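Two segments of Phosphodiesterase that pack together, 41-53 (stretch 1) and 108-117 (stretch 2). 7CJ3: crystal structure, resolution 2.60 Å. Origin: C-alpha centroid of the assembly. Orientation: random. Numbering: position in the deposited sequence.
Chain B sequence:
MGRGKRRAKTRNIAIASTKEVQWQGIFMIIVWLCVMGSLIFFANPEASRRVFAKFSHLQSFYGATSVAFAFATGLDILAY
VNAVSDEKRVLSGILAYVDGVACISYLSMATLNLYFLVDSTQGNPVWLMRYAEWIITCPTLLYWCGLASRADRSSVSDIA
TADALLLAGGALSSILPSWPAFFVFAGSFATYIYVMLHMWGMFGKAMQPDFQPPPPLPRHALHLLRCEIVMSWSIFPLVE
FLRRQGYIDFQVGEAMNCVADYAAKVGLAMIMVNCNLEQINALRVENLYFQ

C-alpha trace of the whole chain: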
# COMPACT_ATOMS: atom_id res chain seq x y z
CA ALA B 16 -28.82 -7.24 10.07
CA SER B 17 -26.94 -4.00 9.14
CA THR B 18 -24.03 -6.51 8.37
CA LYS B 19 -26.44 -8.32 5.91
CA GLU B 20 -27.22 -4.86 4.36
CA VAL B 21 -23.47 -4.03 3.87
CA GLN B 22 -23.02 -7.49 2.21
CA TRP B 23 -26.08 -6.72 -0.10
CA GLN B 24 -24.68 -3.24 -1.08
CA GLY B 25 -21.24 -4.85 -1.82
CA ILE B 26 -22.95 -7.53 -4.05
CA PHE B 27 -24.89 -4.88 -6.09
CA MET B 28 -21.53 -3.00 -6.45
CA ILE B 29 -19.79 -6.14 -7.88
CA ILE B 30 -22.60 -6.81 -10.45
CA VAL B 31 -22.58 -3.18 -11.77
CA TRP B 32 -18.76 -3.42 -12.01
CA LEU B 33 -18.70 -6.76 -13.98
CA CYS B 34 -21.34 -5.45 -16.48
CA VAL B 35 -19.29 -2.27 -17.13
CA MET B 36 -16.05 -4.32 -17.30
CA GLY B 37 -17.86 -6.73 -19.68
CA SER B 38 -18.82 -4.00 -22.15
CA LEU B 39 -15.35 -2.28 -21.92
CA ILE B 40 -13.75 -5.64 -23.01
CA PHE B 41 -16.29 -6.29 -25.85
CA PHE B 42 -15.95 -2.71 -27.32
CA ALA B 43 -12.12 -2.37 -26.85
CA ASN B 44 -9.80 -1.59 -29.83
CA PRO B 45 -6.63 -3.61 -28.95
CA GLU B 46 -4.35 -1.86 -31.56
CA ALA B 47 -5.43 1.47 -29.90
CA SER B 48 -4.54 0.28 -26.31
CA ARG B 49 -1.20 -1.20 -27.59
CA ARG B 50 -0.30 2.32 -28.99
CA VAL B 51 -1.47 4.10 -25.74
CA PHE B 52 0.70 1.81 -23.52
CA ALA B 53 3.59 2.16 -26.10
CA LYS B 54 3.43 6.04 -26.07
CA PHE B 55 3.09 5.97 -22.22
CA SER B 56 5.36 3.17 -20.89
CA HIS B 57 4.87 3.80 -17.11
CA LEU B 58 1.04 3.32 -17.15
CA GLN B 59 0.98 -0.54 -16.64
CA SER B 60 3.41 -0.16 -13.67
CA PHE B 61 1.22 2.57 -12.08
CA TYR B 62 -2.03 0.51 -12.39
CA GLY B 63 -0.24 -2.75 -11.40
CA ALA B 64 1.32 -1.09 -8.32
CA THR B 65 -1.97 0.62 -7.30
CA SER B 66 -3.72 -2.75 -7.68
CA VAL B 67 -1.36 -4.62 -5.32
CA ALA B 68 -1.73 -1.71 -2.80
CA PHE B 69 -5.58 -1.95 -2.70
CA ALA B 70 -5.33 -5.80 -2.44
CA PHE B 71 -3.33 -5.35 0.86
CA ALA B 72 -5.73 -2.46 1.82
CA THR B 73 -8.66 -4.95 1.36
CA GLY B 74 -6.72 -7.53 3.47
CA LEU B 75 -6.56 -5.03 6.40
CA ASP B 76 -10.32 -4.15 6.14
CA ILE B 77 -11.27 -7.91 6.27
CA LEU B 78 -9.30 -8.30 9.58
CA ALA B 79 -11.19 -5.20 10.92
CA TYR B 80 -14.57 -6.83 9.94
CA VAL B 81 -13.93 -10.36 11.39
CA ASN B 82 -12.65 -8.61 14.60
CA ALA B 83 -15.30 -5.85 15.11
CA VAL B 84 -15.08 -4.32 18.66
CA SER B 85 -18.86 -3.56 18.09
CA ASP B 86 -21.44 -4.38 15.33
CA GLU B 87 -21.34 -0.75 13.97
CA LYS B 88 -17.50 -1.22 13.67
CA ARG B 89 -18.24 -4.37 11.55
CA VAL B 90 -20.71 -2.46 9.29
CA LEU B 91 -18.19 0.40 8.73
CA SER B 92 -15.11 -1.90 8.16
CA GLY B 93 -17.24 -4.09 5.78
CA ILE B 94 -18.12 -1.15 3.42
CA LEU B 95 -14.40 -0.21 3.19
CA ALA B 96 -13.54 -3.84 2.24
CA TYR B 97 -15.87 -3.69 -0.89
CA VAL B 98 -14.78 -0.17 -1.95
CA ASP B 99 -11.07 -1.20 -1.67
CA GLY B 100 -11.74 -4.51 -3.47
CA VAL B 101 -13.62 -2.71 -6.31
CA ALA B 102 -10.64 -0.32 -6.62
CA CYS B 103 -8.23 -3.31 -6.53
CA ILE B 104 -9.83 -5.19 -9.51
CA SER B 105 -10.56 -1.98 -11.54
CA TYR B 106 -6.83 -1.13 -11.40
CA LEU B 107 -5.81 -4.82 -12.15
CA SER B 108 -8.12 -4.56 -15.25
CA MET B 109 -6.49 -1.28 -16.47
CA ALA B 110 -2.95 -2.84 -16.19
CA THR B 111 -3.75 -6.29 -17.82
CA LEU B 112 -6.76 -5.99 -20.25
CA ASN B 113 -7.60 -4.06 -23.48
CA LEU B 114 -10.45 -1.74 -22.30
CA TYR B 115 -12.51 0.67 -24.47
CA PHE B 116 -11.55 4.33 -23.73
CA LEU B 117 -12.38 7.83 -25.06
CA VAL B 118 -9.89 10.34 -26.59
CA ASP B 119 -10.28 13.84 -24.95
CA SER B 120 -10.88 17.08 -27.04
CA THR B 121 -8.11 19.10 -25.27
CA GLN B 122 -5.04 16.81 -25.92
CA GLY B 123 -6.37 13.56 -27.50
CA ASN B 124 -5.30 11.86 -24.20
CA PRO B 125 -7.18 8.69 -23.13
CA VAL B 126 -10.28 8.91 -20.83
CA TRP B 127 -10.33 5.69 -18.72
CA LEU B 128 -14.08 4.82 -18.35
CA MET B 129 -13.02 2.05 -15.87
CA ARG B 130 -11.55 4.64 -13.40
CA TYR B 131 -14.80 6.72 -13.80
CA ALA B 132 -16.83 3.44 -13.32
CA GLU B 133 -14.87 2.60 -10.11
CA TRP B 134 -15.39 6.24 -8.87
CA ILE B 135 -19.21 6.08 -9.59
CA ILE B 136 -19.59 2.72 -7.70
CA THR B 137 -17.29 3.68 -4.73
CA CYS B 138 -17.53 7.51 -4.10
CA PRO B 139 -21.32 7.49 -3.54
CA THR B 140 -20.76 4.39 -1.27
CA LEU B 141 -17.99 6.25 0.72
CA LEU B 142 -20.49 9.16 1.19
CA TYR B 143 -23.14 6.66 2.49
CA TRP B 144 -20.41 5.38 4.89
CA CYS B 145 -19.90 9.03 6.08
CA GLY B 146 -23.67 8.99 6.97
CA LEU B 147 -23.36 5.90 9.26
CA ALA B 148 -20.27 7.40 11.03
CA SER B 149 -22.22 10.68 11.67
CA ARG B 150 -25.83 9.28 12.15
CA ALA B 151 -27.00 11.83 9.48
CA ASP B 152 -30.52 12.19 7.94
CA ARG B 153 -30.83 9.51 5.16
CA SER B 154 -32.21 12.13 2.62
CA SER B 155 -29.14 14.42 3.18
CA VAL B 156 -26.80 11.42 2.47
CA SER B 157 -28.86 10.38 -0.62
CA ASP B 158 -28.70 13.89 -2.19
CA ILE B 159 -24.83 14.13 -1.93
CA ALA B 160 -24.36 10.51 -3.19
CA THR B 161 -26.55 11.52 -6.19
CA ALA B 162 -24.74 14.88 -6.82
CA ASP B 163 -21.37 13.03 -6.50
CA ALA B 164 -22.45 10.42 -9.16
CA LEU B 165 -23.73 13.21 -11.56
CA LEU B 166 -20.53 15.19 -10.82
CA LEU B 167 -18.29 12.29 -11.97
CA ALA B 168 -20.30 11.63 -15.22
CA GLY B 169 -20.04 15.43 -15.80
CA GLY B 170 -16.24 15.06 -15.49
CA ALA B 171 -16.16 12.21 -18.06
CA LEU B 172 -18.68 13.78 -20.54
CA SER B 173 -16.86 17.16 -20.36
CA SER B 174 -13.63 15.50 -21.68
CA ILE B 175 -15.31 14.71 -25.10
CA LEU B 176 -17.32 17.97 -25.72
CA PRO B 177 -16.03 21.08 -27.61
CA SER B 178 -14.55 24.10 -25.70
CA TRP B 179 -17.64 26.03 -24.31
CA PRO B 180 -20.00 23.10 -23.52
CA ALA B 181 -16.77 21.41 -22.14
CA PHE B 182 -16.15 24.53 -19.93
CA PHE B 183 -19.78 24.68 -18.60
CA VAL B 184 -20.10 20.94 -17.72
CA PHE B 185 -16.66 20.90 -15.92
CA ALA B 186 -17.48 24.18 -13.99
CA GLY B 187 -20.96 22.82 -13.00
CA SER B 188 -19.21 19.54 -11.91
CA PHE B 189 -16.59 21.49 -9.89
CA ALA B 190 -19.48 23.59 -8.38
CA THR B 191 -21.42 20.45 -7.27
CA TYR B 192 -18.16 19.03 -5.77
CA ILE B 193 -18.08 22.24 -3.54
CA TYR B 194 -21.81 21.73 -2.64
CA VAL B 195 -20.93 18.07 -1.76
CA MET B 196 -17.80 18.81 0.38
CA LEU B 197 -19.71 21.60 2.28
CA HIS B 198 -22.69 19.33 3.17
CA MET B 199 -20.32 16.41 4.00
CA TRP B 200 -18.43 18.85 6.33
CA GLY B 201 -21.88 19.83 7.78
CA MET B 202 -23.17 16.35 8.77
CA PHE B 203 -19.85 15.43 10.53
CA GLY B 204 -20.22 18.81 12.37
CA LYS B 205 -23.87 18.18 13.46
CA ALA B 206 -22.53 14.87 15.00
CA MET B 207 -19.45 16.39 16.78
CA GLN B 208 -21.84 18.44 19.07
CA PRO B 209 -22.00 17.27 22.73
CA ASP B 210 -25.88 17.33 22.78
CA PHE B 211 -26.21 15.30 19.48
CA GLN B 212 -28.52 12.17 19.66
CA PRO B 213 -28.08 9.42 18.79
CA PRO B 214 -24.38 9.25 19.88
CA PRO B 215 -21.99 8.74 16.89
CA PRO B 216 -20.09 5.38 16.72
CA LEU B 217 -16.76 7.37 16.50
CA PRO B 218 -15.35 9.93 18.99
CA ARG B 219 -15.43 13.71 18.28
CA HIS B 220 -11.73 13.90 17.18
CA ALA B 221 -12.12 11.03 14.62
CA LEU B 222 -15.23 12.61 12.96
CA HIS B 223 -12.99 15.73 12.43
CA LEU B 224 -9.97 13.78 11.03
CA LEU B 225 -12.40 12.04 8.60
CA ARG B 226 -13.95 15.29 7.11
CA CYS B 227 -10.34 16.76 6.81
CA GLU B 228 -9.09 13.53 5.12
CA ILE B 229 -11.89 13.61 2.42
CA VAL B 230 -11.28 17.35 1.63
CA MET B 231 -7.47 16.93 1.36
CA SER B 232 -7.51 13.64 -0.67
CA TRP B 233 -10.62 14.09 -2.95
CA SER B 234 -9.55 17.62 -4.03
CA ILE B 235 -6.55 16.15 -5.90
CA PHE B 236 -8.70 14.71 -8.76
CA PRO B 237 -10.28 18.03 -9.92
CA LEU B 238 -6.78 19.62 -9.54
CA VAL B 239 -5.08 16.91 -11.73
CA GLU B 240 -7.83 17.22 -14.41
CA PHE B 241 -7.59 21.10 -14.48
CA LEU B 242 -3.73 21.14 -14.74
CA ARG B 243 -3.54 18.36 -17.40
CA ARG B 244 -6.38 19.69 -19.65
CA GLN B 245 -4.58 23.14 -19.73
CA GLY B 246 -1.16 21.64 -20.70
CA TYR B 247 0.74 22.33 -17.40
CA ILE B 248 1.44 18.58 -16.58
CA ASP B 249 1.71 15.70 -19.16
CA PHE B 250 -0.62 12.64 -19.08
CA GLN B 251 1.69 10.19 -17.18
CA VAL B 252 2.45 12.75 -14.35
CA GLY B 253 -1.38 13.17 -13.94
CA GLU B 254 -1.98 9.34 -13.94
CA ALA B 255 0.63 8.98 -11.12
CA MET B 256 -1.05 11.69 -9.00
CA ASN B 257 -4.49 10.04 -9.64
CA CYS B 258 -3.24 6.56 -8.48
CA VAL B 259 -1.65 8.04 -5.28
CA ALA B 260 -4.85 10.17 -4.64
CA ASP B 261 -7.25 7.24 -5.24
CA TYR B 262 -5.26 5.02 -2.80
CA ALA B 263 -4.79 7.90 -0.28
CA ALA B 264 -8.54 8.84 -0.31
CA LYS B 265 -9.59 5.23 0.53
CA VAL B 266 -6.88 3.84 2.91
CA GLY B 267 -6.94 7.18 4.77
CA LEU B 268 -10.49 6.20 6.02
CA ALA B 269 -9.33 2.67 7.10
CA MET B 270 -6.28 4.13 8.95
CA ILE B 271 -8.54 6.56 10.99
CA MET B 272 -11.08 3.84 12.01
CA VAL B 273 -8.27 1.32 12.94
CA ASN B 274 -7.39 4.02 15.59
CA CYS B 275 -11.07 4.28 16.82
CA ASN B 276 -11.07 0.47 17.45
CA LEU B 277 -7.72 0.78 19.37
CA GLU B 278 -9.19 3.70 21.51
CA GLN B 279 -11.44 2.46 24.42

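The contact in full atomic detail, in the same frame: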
# COMPACT_ATOMS: atom_id res chain seq x y z
N PHE B 41 -15.60 -5.95 -24.58
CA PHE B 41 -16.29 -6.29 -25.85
C PHE B 41 -16.04 -5.17 -26.86
O PHE B 41 -15.74 -5.48 -28.03
CB PHE B 41 -17.77 -6.60 -25.59
CG PHE B 41 -18.03 -7.72 -24.60
CD1 PHE B 41 -19.23 -7.85 -23.91
CD2 PHE B 41 -17.04 -8.67 -24.35
CE1 PHE B 41 -19.43 -8.88 -23.01
CE2 PHE B 41 -17.25 -9.70 -23.45
CZ PHE B 41 -18.43 -9.80 -22.77
N PHE B 42 -16.07 -3.90 -26.42
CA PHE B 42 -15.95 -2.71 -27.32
C PHE B 42 -14.50 -2.20 -27.41
O PHE B 42 -14.28 -1.22 -28.09
CB PHE B 42 -16.93 -1.63 -26.90
CG PHE B 42 -18.38 -1.96 -27.14
CD1 PHE B 42 -18.86 -2.14 -28.44
CD2 PHE B 42 -19.29 -2.05 -26.09
CE1 PHE B 42 -20.20 -2.43 -28.67
CE2 PHE B 42 -20.63 -2.31 -26.32
CZ PHE B 42 -21.08 -2.51 -27.61
N ALA B 43 -13.52 -2.84 -26.79
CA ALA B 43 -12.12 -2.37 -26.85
C ALA B 43 -11.59 -2.42 -28.28
O ALA B 43 -12.04 -3.25 -29.04
CB ALA B 43 -11.26 -3.19 -25.92
N ASN B 44 -10.67 -1.53 -28.62
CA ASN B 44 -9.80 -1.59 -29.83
C ASN B 44 -8.38 -1.90 -29.35
O ASN B 44 -7.68 -1.01 -28.84
CB ASN B 44 -9.87 -0.27 -30.64
CG ASN B 44 -9.04 -0.28 -31.91
OD1 ASN B 44 -8.04 -0.98 -32.04
ND2 ASN B 44 -9.38 0.62 -32.81
N PRO B 45 -7.92 -3.17 -29.48
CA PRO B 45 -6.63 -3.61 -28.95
C PRO B 45 -5.39 -2.92 -29.55
O PRO B 45 -4.44 -2.74 -28.82
CB PRO B 45 -6.54 -5.10 -29.34
CG PRO B 45 -7.97 -5.52 -29.55
CD PRO B 45 -8.66 -4.28 -30.08
N GLU B 46 -5.43 -2.60 -30.84
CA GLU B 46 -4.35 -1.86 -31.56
C GLU B 46 -4.22 -0.45 -30.94
O GLU B 46 -3.09 0.06 -30.81
CB GLU B 46 -4.69 -1.77 -33.06
CG GLU B 46 -3.58 -1.20 -33.91
CD GLU B 46 -2.33 -2.06 -33.92
OE1 GLU B 46 -2.45 -3.27 -34.18
OE2 GLU B 46 -1.24 -1.54 -33.61
N ALA B 47 -5.35 0.15 -30.56
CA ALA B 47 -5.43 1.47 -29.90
C ALA B 47 -4.75 1.37 -28.53
O ALA B 47 -3.87 2.22 -28.29
CB ALA B 47 -6.87 1.94 -29.80
N SER B 48 -5.12 0.40 -27.68
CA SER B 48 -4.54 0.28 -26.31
C SER B 48 -3.06 -0.05 -26.39
O SER B 48 -2.30 0.48 -25.57
CB SER B 48 -5.27 -0.60 -25.37
OG SER B 48 -6.21 -1.40 -26.02
N ARG B 49 -2.63 -0.86 -27.36
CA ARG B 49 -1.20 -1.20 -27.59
C ARG B 49 -0.42 0.11 -27.82
O ARG B 49 0.66 0.26 -27.22
CB ARG B 49 -1.10 -2.21 -28.74
CG ARG B 49 0.30 -2.67 -29.10
CD ARG B 49 0.45 -2.60 -30.61
NE ARG B 49 1.69 -3.16 -31.13
CZ ARG B 49 2.18 -2.94 -32.36
NH1 ARG B 49 1.55 -2.17 -33.23
NH2 ARG B 49 3.31 -3.51 -32.73
N ARG B 50 -0.95 1.03 -28.63
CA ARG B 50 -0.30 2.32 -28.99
C ARG B 50 -0.29 3.27 -27.78
O ARG B 50 0.70 4.03 -27.62
CB ARG B 50 -0.95 2.96 -30.21
CG ARG B 50 -0.62 2.24 -31.51
CD ARG B 50 -0.02 3.14 -32.58
NE ARG B 50 0.28 2.33 -33.75
CZ ARG B 50 -0.62 1.84 -34.59
NH1 ARG B 50 -1.91 2.09 -34.42
NH2 ARG B 50 -0.23 1.09 -35.61
N VAL B 51 -1.35 3.25 -26.95
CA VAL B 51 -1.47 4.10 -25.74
C VAL B 51 -0.38 3.69 -24.76
O VAL B 51 0.34 4.60 -24.27
CB VAL B 51 -2.86 4.03 -25.09
CG1 VAL B 51 -2.85 4.51 -23.66
CG2 VAL B 51 -3.87 4.85 -25.89
N PHE B 52 -0.26 2.39 -24.50
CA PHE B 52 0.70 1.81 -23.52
C PHE B 52 2.12 1.87 -24.11
O PHE B 52 3.05 1.84 -23.32
CB PHE B 52 0.26 0.42 -23.07
CG PHE B 52 -0.94 0.40 -22.16
CD1 PHE B 52 -0.91 1.05 -20.93
CD2 PHE B 52 -2.10 -0.28 -22.51
CE1 PHE B 52 -2.02 1.05 -20.10
CE2 PHE B 52 -3.20 -0.31 -21.66
CZ PHE B 52 -3.17 0.36 -20.46
N ALA B 53 2.28 1.99 -25.43
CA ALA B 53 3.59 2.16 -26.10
C ALA B 53 4.03 3.63 -26.04
O ALA B 53 5.24 3.88 -25.92
CB ALA B 53 3.53 1.67 -27.52
N SER B 108 -7.48 -4.59 -13.91
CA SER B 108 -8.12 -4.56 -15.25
C SER B 108 -7.37 -3.60 -16.19
O SER B 108 -6.97 -4.01 -17.30
CB SER B 108 -9.57 -4.18 -15.08
OG SER B 108 -10.27 -5.21 -14.39
N MET B 109 -7.17 -2.37 -15.73
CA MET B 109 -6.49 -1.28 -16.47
C MET B 109 -5.06 -1.67 -16.86
O MET B 109 -4.65 -1.38 -18.01
CB MET B 109 -6.54 0.01 -15.64
CG MET B 109 -7.98 0.61 -15.64
SD MET B 109 -8.19 2.09 -14.67
CE MET B 109 -7.00 3.19 -15.41
N ALA B 110 -4.34 -2.37 -15.98
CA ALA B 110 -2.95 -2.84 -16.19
C ALA B 110 -2.87 -4.01 -17.20
O ALA B 110 -1.85 -4.06 -17.90
CB ALA B 110 -2.33 -3.25 -14.86
N THR B 111 -3.85 -4.93 -17.21
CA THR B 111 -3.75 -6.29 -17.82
C THR B 111 -4.65 -6.46 -19.06
O THR B 111 -4.32 -7.34 -19.87
CB THR B 111 -4.13 -7.45 -16.87
OG1 THR B 111 -5.36 -7.20 -16.18
CG2 THR B 111 -3.02 -7.75 -15.86
N LEU B 112 -5.77 -5.75 -19.16
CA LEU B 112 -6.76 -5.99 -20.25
C LEU B 112 -6.80 -4.78 -21.19
O LEU B 112 -6.37 -3.69 -20.77
CB LEU B 112 -8.14 -6.30 -19.67
CG LEU B 112 -8.20 -7.41 -18.62
CD1 LEU B 112 -9.52 -7.44 -17.91
CD2 LEU B 112 -7.92 -8.75 -19.25
N ASN B 113 -7.23 -5.05 -22.43
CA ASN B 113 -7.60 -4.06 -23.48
C ASN B 113 -9.03 -3.59 -23.18
O ASN B 113 -9.98 -4.41 -23.38
CB ASN B 113 -7.49 -4.64 -24.88
CG ASN B 113 -6.10 -5.16 -25.17
OD1 ASN B 113 -5.16 -4.40 -25.33
ND2 ASN B 113 -5.94 -6.47 -25.18
N LEU B 114 -9.16 -2.36 -22.68
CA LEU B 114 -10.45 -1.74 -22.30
C LEU B 114 -10.72 -0.54 -23.21
O LEU B 114 -9.81 0.26 -23.44
CB LEU B 114 -10.42 -1.35 -20.82
CG LEU B 114 -10.21 -2.50 -19.83
CD1 LEU B 114 -10.10 -1.95 -18.41
CD2 LEU B 114 -11.34 -3.51 -19.90
N TYR B 115 -11.94 -0.47 -23.72
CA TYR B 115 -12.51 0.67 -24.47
C TYR B 115 -12.33 1.93 -23.63
O TYR B 115 -12.56 1.90 -22.39
CB TYR B 115 -14.00 0.45 -24.76
CG TYR B 115 -14.65 1.59 -25.48
CD1 TYR B 115 -14.17 2.03 -26.70
CD2 TYR B 115 -15.72 2.25 -24.92
CE1 TYR B 115 -14.76 3.08 -27.37
CE2 TYR B 115 -16.34 3.31 -25.57
CZ TYR B 115 -15.86 3.71 -26.81
OH TYR B 115 -16.48 4.74 -27.45
N PHE B 116 -11.91 3.00 -24.31
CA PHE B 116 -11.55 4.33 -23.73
C PHE B 116 -11.90 5.42 -24.74
O PHE B 116 -11.99 5.14 -25.95
CB PHE B 116 -10.07 4.34 -23.32
CG PHE B 116 -9.10 4.26 -24.46
CD1 PHE B 116 -8.65 3.04 -24.92
CD2 PHE B 116 -8.62 5.41 -25.08
CE1 PHE B 116 -7.71 2.97 -25.94
CE2 PHE B 116 -7.70 5.34 -26.11
CZ PHE B 116 -7.25 4.12 -26.55
N LEU B 117 -12.09 6.64 -24.24
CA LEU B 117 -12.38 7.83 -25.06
C LEU B 117 -11.07 8.56 -25.29
O LEU B 117 -10.13 8.32 -24.52
CB LEU B 117 -13.43 8.70 -24.35
CG LEU B 117 -14.90 8.27 -24.52
CD1 LEU B 117 -15.05 6.77 -24.68
CD2 LEU B 117 -15.75 8.74 -23.35
O HOH W 1 -9.27 -0.25 -25.86

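Asn113, Phe116 and Tyr115 are covered most by the other segment (81, 73 and 60 Å²), in a contact that buries 501 Å² counting both sides. All three lie beyond the helix that ends at Thr111, so an extended strip lies against the loop and helix of stretch 1. The backbones come closest at Ala43 and Tyr115, whose CA atoms are 3.9 Å apart.

Asn113 points its CA-to-CB bond toward stretch 1, and chi1 of -57° (m) carries its amide to the first turn of the helix. There Ser48 OG lies 3.3 Å from Asn113 OD1 and 3.2 Å from Asn44 O; its single proton can serve either acceptor, and the geometry does not settle which. The short serine, also directed toward stretch 2, fits this buried position. The backbone of Asn113 contributes too: its O lies 3.1 Å from Ala43 CB, a tight contact of methyl against carbonyl.

Phe116 starts sideways, but chi1 of 67° (p) brings its ring nearer the helix. Its CZ lies 3.9 Å from Ala47 CB and 3.5 Å from Val51 CG2, apolar contacts made one helical turn apart, while Ser48 N meets the ring edge at 4.0 Å from CE1. Ala47 and Val51 both direct their CA-to-CB bonds toward stretch 2.

Tyr115 packs against Phe42 with both its CB and its ring: its CB is 4.2 Å from Phe42 CB, and its CD1 is 3.5 Å from Phe42 O. Beyond CB, the Phe42 side chain leads away.

Two further features complete the contact. Water 1 links the backbones through weak hydrogen bonds, accepting from Asn44 N (3.3 Å) and donating to Leu114 O (2.5 Å). Farther along, Phe52 CZ approaches Met109 O obliquely at 3.3 Å. Within stretch 1, Asn44 OD1 caps the helix by accepting from Ala47 N at 3.3 Å.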